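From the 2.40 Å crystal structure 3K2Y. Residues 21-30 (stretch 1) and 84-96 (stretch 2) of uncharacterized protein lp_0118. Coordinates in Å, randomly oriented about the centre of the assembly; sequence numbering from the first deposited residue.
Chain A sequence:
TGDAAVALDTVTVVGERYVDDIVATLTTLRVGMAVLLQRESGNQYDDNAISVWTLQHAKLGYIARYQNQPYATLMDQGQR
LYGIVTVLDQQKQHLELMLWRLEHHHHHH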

# COMPACT_ATOMS: atom_id res chain seq x y z
N ASP A 21 -0.96 -15.25 4.15
CA ASP A 21 -1.81 -16.40 4.43
C ASP A 21 -3.16 -16.28 3.74
O ASP A 21 -4.06 -17.08 3.98
N ILE A 22 -3.28 -15.29 2.86
CA ILE A 22 -4.52 -15.01 2.14
C ILE A 22 -5.37 -16.24 1.81
O ILE A 22 -6.59 -16.21 1.99
N VAL A 23 -4.74 -17.32 1.34
CA VAL A 23 -5.48 -18.53 0.98
C VAL A 23 -6.19 -19.21 2.15
O VAL A 23 -7.36 -19.57 2.05
N ALA A 24 -5.47 -19.40 3.26
CA ALA A 24 -6.05 -20.04 4.43
C ALA A 24 -7.02 -19.13 5.18
O ALA A 24 -8.02 -19.59 5.73
N THR A 25 -6.72 -17.83 5.19
CA THR A 25 -7.56 -16.85 5.87
C THR A 25 -8.95 -16.74 5.25
O THR A 25 -9.94 -16.56 5.96
N LEU A 26 -9.03 -16.85 3.93
CA LEU A 26 -10.33 -16.78 3.26
C LEU A 26 -11.16 -17.99 3.68
O LEU A 26 -12.33 -18.11 3.32
N THR A 27 -10.54 -18.88 4.45
CA THR A 27 -11.20 -20.08 4.94
C THR A 27 -11.85 -19.82 6.30
O THR A 27 -12.86 -20.41 6.63
N THR A 28 -11.24 -18.93 7.08
CA THR A 28 -11.77 -18.59 8.40
C THR A 28 -12.93 -17.60 8.25
O THR A 28 -13.40 -17.02 9.24
N LEU A 29 -13.40 -17.43 7.02
CA LEU A 29 -14.49 -16.52 6.72
C LEU A 29 -15.55 -17.15 5.84
O LEU A 29 -15.24 -17.86 4.88
N ARG A 30 -16.81 -16.89 6.17
CA ARG A 30 -17.95 -17.41 5.41
C ARG A 30 -18.90 -16.26 5.09
O ARG A 30 -18.99 -15.29 5.84
N ILE A 84 -19.91 -6.74 6.77
CA ILE A 84 -20.47 -8.08 6.75
C ILE A 84 -20.22 -8.65 5.36
O ILE A 84 -20.62 -8.06 4.35
N VAL A 85 -19.54 -9.80 5.30
CA VAL A 85 -19.25 -10.44 4.02
C VAL A 85 -20.53 -10.64 3.22
O VAL A 85 -21.42 -11.38 3.62
N THR A 86 -20.60 -9.96 2.08
CA THR A 86 -21.77 -10.03 1.22
C THR A 86 -21.59 -11.03 0.07
O THR A 86 -22.51 -11.80 -0.24
N VAL A 87 -20.40 -11.04 -0.54
CA VAL A 87 -20.07 -11.94 -1.64
C VAL A 87 -18.64 -12.45 -1.45
O VAL A 87 -17.78 -11.70 -1.01
N LEU A 88 -18.39 -13.71 -1.78
CA LEU A 88 -17.05 -14.24 -1.59
C LEU A 88 -16.28 -14.63 -2.85
O LEU A 88 -15.18 -14.13 -3.06
N ASP A 89 -16.83 -15.51 -3.68
CA ASP A 89 -16.14 -15.94 -4.91
C ASP A 89 -14.68 -16.29 -4.56
O ASP A 89 -13.74 -15.81 -5.19
N GLN A 90 -14.53 -17.14 -3.55
CA GLN A 90 -13.23 -17.56 -3.03
C GLN A 90 -12.12 -18.07 -3.96
O GLN A 90 -10.95 -17.99 -3.61
N GLN A 91 -12.46 -18.61 -5.12
CA GLN A 91 -11.41 -19.09 -6.01
C GLN A 91 -10.80 -17.96 -6.81
O GLN A 91 -9.70 -18.09 -7.35
N LYS A 92 -11.53 -16.86 -6.90
CA LYS A 92 -11.06 -15.69 -7.61
C LYS A 92 -10.57 -14.72 -6.55
O LYS A 92 -10.12 -13.62 -6.85
N GLN A 93 -10.65 -15.17 -5.30
CA GLN A 93 -10.24 -14.37 -4.16
C GLN A 93 -10.99 -13.04 -4.19
O GLN A 93 -10.42 -11.99 -3.93
N HIS A 94 -12.28 -13.11 -4.51
CA HIS A 94 -13.13 -11.93 -4.58
C HIS A 94 -13.69 -11.69 -3.18
O HIS A 94 -13.64 -12.58 -2.33
N LEU A 95 -14.20 -10.49 -2.93
CA LEU A 95 -14.75 -10.19 -1.61
C LEU A 95 -15.47 -8.85 -1.60
O LEU A 95 -14.86 -7.81 -1.85
N GLU A 96 -16.76 -8.90 -1.31
CA GLU A 96 -17.57 -7.69 -1.24
C GLU A 96 -18.23 -7.65 0.14
O GLU A 96 -18.48 -8.69 0.75

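The contact between residues 21-30 and 84-96 centres on two leucines of the first stretch, L26 and L29, which both direct their CA-to-CB bonds toward the second. Together they contribute the largest covered areas of any residues in the interface, which buries 472 Å² in all.

L29, in the extended segment that follows the 25-28 turn, adopts a t,t rotamer. L29 CD1 meets V85 CG2 at 3.4 Å, a tight apolar approach, and lies 4.5 Å from L95 CD1. L29 CD2 also lies near V85, 3.8 Å from V85 CG2, and 3.9 Å from L88 CD1. The three partners all point toward the first stretch. V85, on the strand, holds a t rotamer; L88, just beyond the strand, is t,p; L95, on the returning segment, has chi1 at -136°, between wells, with chi2 t. V85 and L95 each adjoin a residue of the backbone pairing here: T86 N and V87 N both donate to E96 O, at 2.8 and 3.3 Å, and E96 N returns a bond to V87 O at 3.0 Å. I84, by contrast, points away and takes no part.

L26 loses the most area to the other stretch, 95 Å². Its m,t rotamer carries CD1 to within 4.1 Å of both Q93 CA and Q93 CG, so that the leucine packs against the backbone and the aliphatic part of a polar residue. The side chain of Q93 leaves its CA sideways, yet its m,t conformation brings the amide end closer to the first stretch, where NE2 lies 3.3 Å from I22 CG2. I22 also points toward the second stretch, with chi1 at -147°, between wells, and chi2 m. The contact places an amide nitrogen against a methyl group and offers that nitrogen no polar partner there.

Q90 lies at the polar edge. It follows D89 in a type I turn, D89 to K92, closed by K92 N donating to D89 O at 3.0 Å. Pointing toward the first stretch in a t,t rotamer, the extended chain of Q90 brings NE2 3.4 Å from L26 CB and 2.7 Å from L26 O. Despite the short distance, the angle is poor and the latter pair is not a hydrogen bond. No hydrogen bond crosses the interface.

Around this edge, the CA-to-CB bonds of T27, T28 and R30 point away. T28 has a p rotamer, and its OG1 donates to T25 O at 2.8 Å, reinforcing the type I turn from T25 to T28. T27 has an m rotamer; its OG1 comes no nearer to Q90 NE2 than 4.2 Å. R30 meets the second stretch through its backbone, with R30 O 3.9 Å from V85 CB.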

# COMPACT_ATOMS: atom_id res chain seq x y z
CB ASP A 21 -2.01 -16.52 5.94
CG ASP A 21 -1.86 -17.94 6.44
OD1 ASP A 21 -2.55 -18.83 5.91
OD2 ASP A 21 -1.04 -18.16 7.36
CB ILE A 22 -4.22 -14.21 0.84
CG1 ILE A 22 -5.38 -13.26 0.53
CG2 ILE A 22 -3.97 -15.16 -0.33
CD1 ILE A 22 -6.68 -13.92 0.17
CB VAL A 23 -4.54 -19.54 0.28
CG1 VAL A 23 -3.37 -19.90 1.18
CG2 VAL A 23 -5.32 -20.78 -0.10
CB ALA A 24 -4.94 -20.50 5.38
CB THR A 25 -6.89 -15.47 5.88
OG1 THR A 25 -5.71 -15.52 6.69
CG2 THR A 25 -7.84 -14.41 6.45
CB LEU A 26 -10.15 -16.78 1.73
CG LEU A 26 -9.42 -15.60 1.09
CD1 LEU A 26 -9.45 -15.75 -0.42
CD2 LEU A 26 -10.08 -14.29 1.50
CB THR A 27 -10.20 -21.25 5.09
OG1 THR A 27 -9.43 -21.37 3.89
CG2 THR A 27 -10.94 -22.55 5.35
CB THR A 28 -10.69 -17.95 9.30
OG1 THR A 28 -10.30 -16.68 8.77
CG2 THR A 28 -9.46 -18.85 9.37
CB LEU A 29 -13.93 -15.25 6.05
CG LEU A 29 -14.86 -14.23 5.41
CD1 LEU A 29 -14.11 -12.93 5.19
CD2 LEU A 29 -15.40 -14.76 4.08
CB ARG A 30 -18.69 -18.47 6.23
CG ARG A 30 -18.47 -19.90 5.76
CD ARG A 30 -17.03 -20.37 5.97
NE ARG A 30 -16.80 -21.67 5.33
CZ ARG A 30 -15.66 -22.35 5.39
NH1 ARG A 30 -14.63 -21.86 6.07
NH2 ARG A 30 -15.54 -23.51 4.77
CB ILE A 84 -21.99 -8.04 7.05
CG1 ILE A 84 -22.22 -7.40 8.41
CG2 ILE A 84 -22.55 -9.46 7.05
CD1 ILE A 84 -23.66 -7.13 8.72
CB VAL A 85 -18.56 -11.81 4.23
CG1 VAL A 85 -18.21 -12.42 2.89
CG2 VAL A 85 -17.29 -11.64 5.05
CB THR A 86 -22.08 -8.61 0.66
OG1 THR A 86 -23.46 -8.31 0.88
CG2 THR A 86 -21.76 -8.51 -0.82
CB VAL A 87 -20.15 -11.21 -3.00
CG1 VAL A 87 -19.61 -12.09 -4.11
CG2 VAL A 87 -21.58 -10.82 -3.28
CB LEU A 88 -17.11 -15.45 -0.66
CG LEU A 88 -15.79 -16.18 -0.40
CD1 LEU A 88 -14.80 -15.26 0.30
CD2 LEU A 88 -16.02 -17.44 0.41
CB ASP A 89 -16.19 -14.85 -5.98
CG ASP A 89 -17.57 -14.69 -6.58
OD1 ASP A 89 -18.41 -15.59 -6.39
OD2 ASP A 89 -17.91 -13.70 -7.26
CB GLN A 90 -13.46 -18.60 -1.95
CG GLN A 90 -12.21 -19.00 -1.22
CD GLN A 90 -12.50 -19.92 -0.07
OE1 GLN A 90 -13.21 -20.92 -0.22
NE2 GLN A 90 -11.96 -19.60 1.10
CB GLN A 91 -11.96 -20.17 -6.95
CG GLN A 91 -12.39 -21.45 -6.25
CD GLN A 91 -11.26 -22.11 -5.50
OE1 GLN A 91 -10.13 -22.16 -5.99
NE2 GLN A 91 -11.56 -22.64 -4.32
CB LYS A 92 -12.20 -15.07 -8.42
CG LYS A 92 -12.80 -16.01 -9.45
CD LYS A 92 -13.92 -15.34 -10.22
CE LYS A 92 -13.44 -14.09 -10.94
NZ LYS A 92 -14.58 -13.46 -11.68
CB GLN A 93 -8.73 -14.13 -4.19
CG GLN A 93 -7.91 -15.40 -4.18
CD GLN A 93 -6.42 -15.12 -4.10
OE1 GLN A 93 -5.87 -14.40 -4.93
NE2 GLN A 93 -5.76 -15.69 -3.09
CB HIS A 94 -14.27 -12.15 -5.58
CG HIS A 94 -15.06 -10.92 -5.89
ND1 HIS A 94 -14.57 -9.90 -6.67
CD2 HIS A 94 -16.31 -10.54 -5.53
CE1 HIS A 94 -15.48 -8.94 -6.78
NE2 HIS A 94 -16.54 -9.31 -6.09
CB LEU A 95 -13.62 -10.14 -0.57
CG LEU A 95 -13.84 -10.83 0.78
CD1 LEU A 95 -12.84 -10.28 1.79
CD2 LEU A 95 -15.25 -10.59 1.28
CB GLU A 96 -18.62 -7.68 -2.36
CG GLU A 96 -18.01 -7.56 -3.75
CD GLU A 96 -19.05 -7.40 -4.84
OE1 GLU A 96 -19.86 -6.45 -4.76
OE2 GLU A 96 -19.04 -8.21 -5.80